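BDI_3064 protein (Parabacteroides distasonis ATCC 8503, PDB 5Z06) hydrolyses linear beta-1,2-glucan and beta-1,2-glucooligosaccharides of four or more units, releasing sophorose from the non-reducing end. Local coordinates at residues W427-W432 / P477-S482. Numbering follows the deposited sequence.
Sequences WKNVEW and PKYGIS
Glu-431 lays its CG over the centre of the Tyr-479 ring, a CH-pi contact 3.7 Å from CG to the ring centroid and only 7° off the normal. The opposite face takes CG of Lys-478, offset toward the rim, and the carbonyl O of Lys-428 meets the ring edge 3.2 Å from CD2. CG of Glu-431, anti to the carbonyl carbon (chi1 -56°), is thereby set over the ring; the extended chain lies beside the tyrosine, pointing the same way, and OE1 goes on to a hydrogen bond with His-365. Pro-477 CD packs 3.7 Å from CE2 of the Trp-427 indole and touches NE1 as well, while its CG meets Lys-428 CG; NE1 itself is hydrogen-bonded to OD2 of Asp-692. No direct hydrogen bond joins the segments, so water does the polar work. One water donates to Lys-428 O and accepts from Lys-478 N at 3.0 Å; another donates to Asn-429 OD1 and lies 2.9 Å from Tyr-479 OH. An alanine at Tyr-479 would probably leave Glu-431 CG without its aromatic surface and the second water without its hydroxyl partner. The end of helix 414-428 and the following loop, with an inverse gamma turn centred on Glu-431, pack against the loop between helices 467-475 and 485-490, consistent with the (alpha/alpha)6 barrel of six-hairpin glycosidases.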
loop_
_atom_site.group_PDB
_atom_site.type_symbol
_atom_site.label_atom_id
_atom_site.label_comp_id
_atom_site.label_asym_id
_atom_site.label_seq_id
_atom_site.Cartn_x
_atom_site.Cartn_y
_atom_site.Cartn_z
ATOM N N TRP A 427 25.989 10.853 0.711
ATOM C CA TRP A 427 26.123 10.415 2.098
ATOM C C TRP A 427 26.935 11.386 2.983
ATOM O O TRP A 427 26.474 11.780 4.051
ATOM C CB TRP A 427 26.746 9.032 2.124
ATOM C CG TRP A 427 27.341 8.574 3.403
ATOM C CD1 TRP A 427 28.631 8.204 3.592
ATOM C CD2 TRP A 427 26.676 8.384 4.658
ATOM N NE1 TRP A 427 28.813 7.773 4.874
ATOM C CE2 TRP A 427 27.635 7.885 5.559
ATOM C CE3 TRP A 427 25.377 8.577 5.102
ATOM C CZ2 TRP A 427 27.335 7.591 6.889
ATOM C CZ3 TRP A 427 25.074 8.280 6.422
ATOM C CH2 TRP A 427 26.048 7.803 7.302
ATOM N N LYS A 428 28.127 11.753 2.534
ATOM C CA LYS A 428 28.976 12.675 3.294
ATOM C C LYS A 428 28.297 13.997 3.546
ATOM O O LYS A 428 28.530 14.623 4.581
ATOM C CB LYS A 428 30.297 12.949 2.576
ATOM C CG LYS A 428 31.327 11.849 2.749
ATOM C CD LYS A 428 32.347 11.830 1.613
ATOM C CE LYS A 428 33.486 10.860 1.905
ATOM N NZ LYS A 428 34.181 10.522 0.633
ATOM N N ASN A 429 27.473 14.425 2.592
ATOM C CA ASN A 429 26.848 15.736 2.683
ATOM C C ASN A 429 25.535 15.792 3.418
ATOM O O ASN A 429 24.989 16.879 3.545
ATOM C CB ASN A 429 26.756 16.385 1.293
ATOM C CG ASN A 429 28.121 16.730 0.759
ATOM O OD1 ASN A 429 28.974 17.194 1.508
ATOM N ND2 ASN A 429 28.349 16.471 -0.507
ATOM N N VAL A 430 25.042 14.676 3.943
ATOM C CA VAL A 430 23.869 14.743 4.811
ATOM C C VAL A 430 24.328 15.381 6.120
ATOM O O VAL A 430 25.072 14.771 6.908
ATOM C CB VAL A 430 23.230 13.377 5.127
ATOM C CG1 VAL A 430 22.018 13.580 6.026
ATOM C CG2 VAL A 430 22.817 12.656 3.866
ATOM N N GLU A 431 23.887 16.606 6.357
ATOM C CA GLU A 431 24.283 17.312 7.582
ATOM C C GLU A 431 23.431 16.861 8.769
ATOM O O GLU A 431 22.550 17.591 9.237
ATOM C CB GLU A 431 24.192 18.819 7.391
ATOM C CG GLU A 431 25.004 19.344 6.229
ATOM C CD GLU A 431 24.568 20.732 5.803
ATOM O OE1 GLU A 431 24.265 21.556 6.702
ATOM O OE2 GLU A 431 24.529 20.987 4.577
ATOM N N TRP A 432 23.714 15.657 9.260
ATOM C CA TRP A 432 22.982 15.088 10.404
ATOM C C TRP A 432 22.976 16.050 11.598
ATOM O O TRP A 432 21.943 16.258 12.226
ATOM C CB TRP A 432 23.567 13.733 10.838
ATOM C CG TRP A 432 23.617 12.720 9.734
ATOM C CD1 TRP A 432 24.696 12.385 9.002
ATOM C CD2 TRP A 432 22.536 11.923 9.247
ATOM N NE1 TRP A 432 24.374 11.420 8.088
ATOM C CE2 TRP A 432 23.044 11.127 8.210
ATOM C CE3 TRP A 432 21.189 11.811 9.578
ATOM C CZ2 TRP A 432 22.248 10.253 7.490
ATOM C CZ3 TRP A 432 20.412 10.927 8.875
ATOM C CH2 TRP A 432 20.947 10.169 7.832
ATOM N N PRO A 477 30.390 10.703 8.329
ATOM C CA PRO A 477 31.814 10.947 8.509
ATOM C C PRO A 477 32.172 12.424 8.620
ATOM O O PRO A 477 33.161 12.764 9.256
ATOM C CB PRO A 477 32.422 10.334 7.245
ATOM C CG PRO A 477 31.368 10.567 6.216
ATOM C CD PRO A 477 30.082 10.294 6.944
ATOM N N LYS A 478 31.397 13.293 7.992
ATOM C CA LYS A 478 31.682 14.718 8.015
ATOM C C LYS A 478 30.801 15.472 9.027
ATOM O O LYS A 478 31.279 16.316 9.769
ATOM C CB LYS A 478 31.494 15.297 6.620
ATOM C CG LYS A 478 31.863 16.759 6.531
ATOM C CD LYS A 478 31.942 17.209 5.090
ATOM C CE LYS A 478 32.411 18.649 5.054
ATOM N NZ LYS A 478 32.398 19.085 3.645
ATOM N N TYR A 479 29.509 15.187 9.028
ATOM C CA TYR A 479 28.552 15.951 9.820
ATOM C C TYR A 479 27.926 15.065 10.863
ATOM O O TYR A 479 26.757 15.222 11.176
ATOM C CB TYR A 479 27.484 16.527 8.921
ATOM C CG TYR A 479 28.007 17.504 7.901
ATOM C CD1 TYR A 479 28.423 18.777 8.291
ATOM C CD2 TYR A 479 28.062 17.167 6.546
ATOM C CE1 TYR A 479 28.887 19.686 7.362
ATOM C CE2 TYR A 479 28.520 18.063 5.600
ATOM C CZ TYR A 479 28.937 19.321 6.013
ATOM O OH TYR A 479 29.397 20.229 5.098
ATOM N N GLY A 480 28.729 14.150 11.403
ATOM C CA GLY A 480 28.282 13.221 12.381
ATOM C C GLY A 480 27.917 13.933 13.651
ATOM O O GLY A 480 28.321 15.071 13.893
ATOM N N ILE A 481 27.111 13.252 14.439
ATOM C CA ILE A 481 26.783 13.686 15.770
ATOM C C ILE A 481 27.509 12.731 16.705
ATOM O O ILE A 481 27.971 11.646 16.315
ATOM C CB ILE A 481 25.261 13.702 16.027
ATOM C CG1 ILE A 481 24.669 12.287 16.032
ATOM C CG2 ILE A 481 24.569 14.592 15.007
ATOM C CD1 ILE A 481 23.172 12.285 16.294
ATOM N N SER A 482 27.620 13.166 17.943
ATOM C CA SER A 482 28.315 12.416 18.966
ATOM C C SER A 482 27.585 11.092 19.216
ATOM O O SER A 482 26.356 11.067 19.250
ATOM C CB SER A 482 28.349 13.249 20.255
ATOM O OG SER A 482 28.591 12.421 21.377
HETATM O O HOH W 1 28.712 13.425 6.775
HETATM O O HOH W 2 28.032 19.943 2.509
#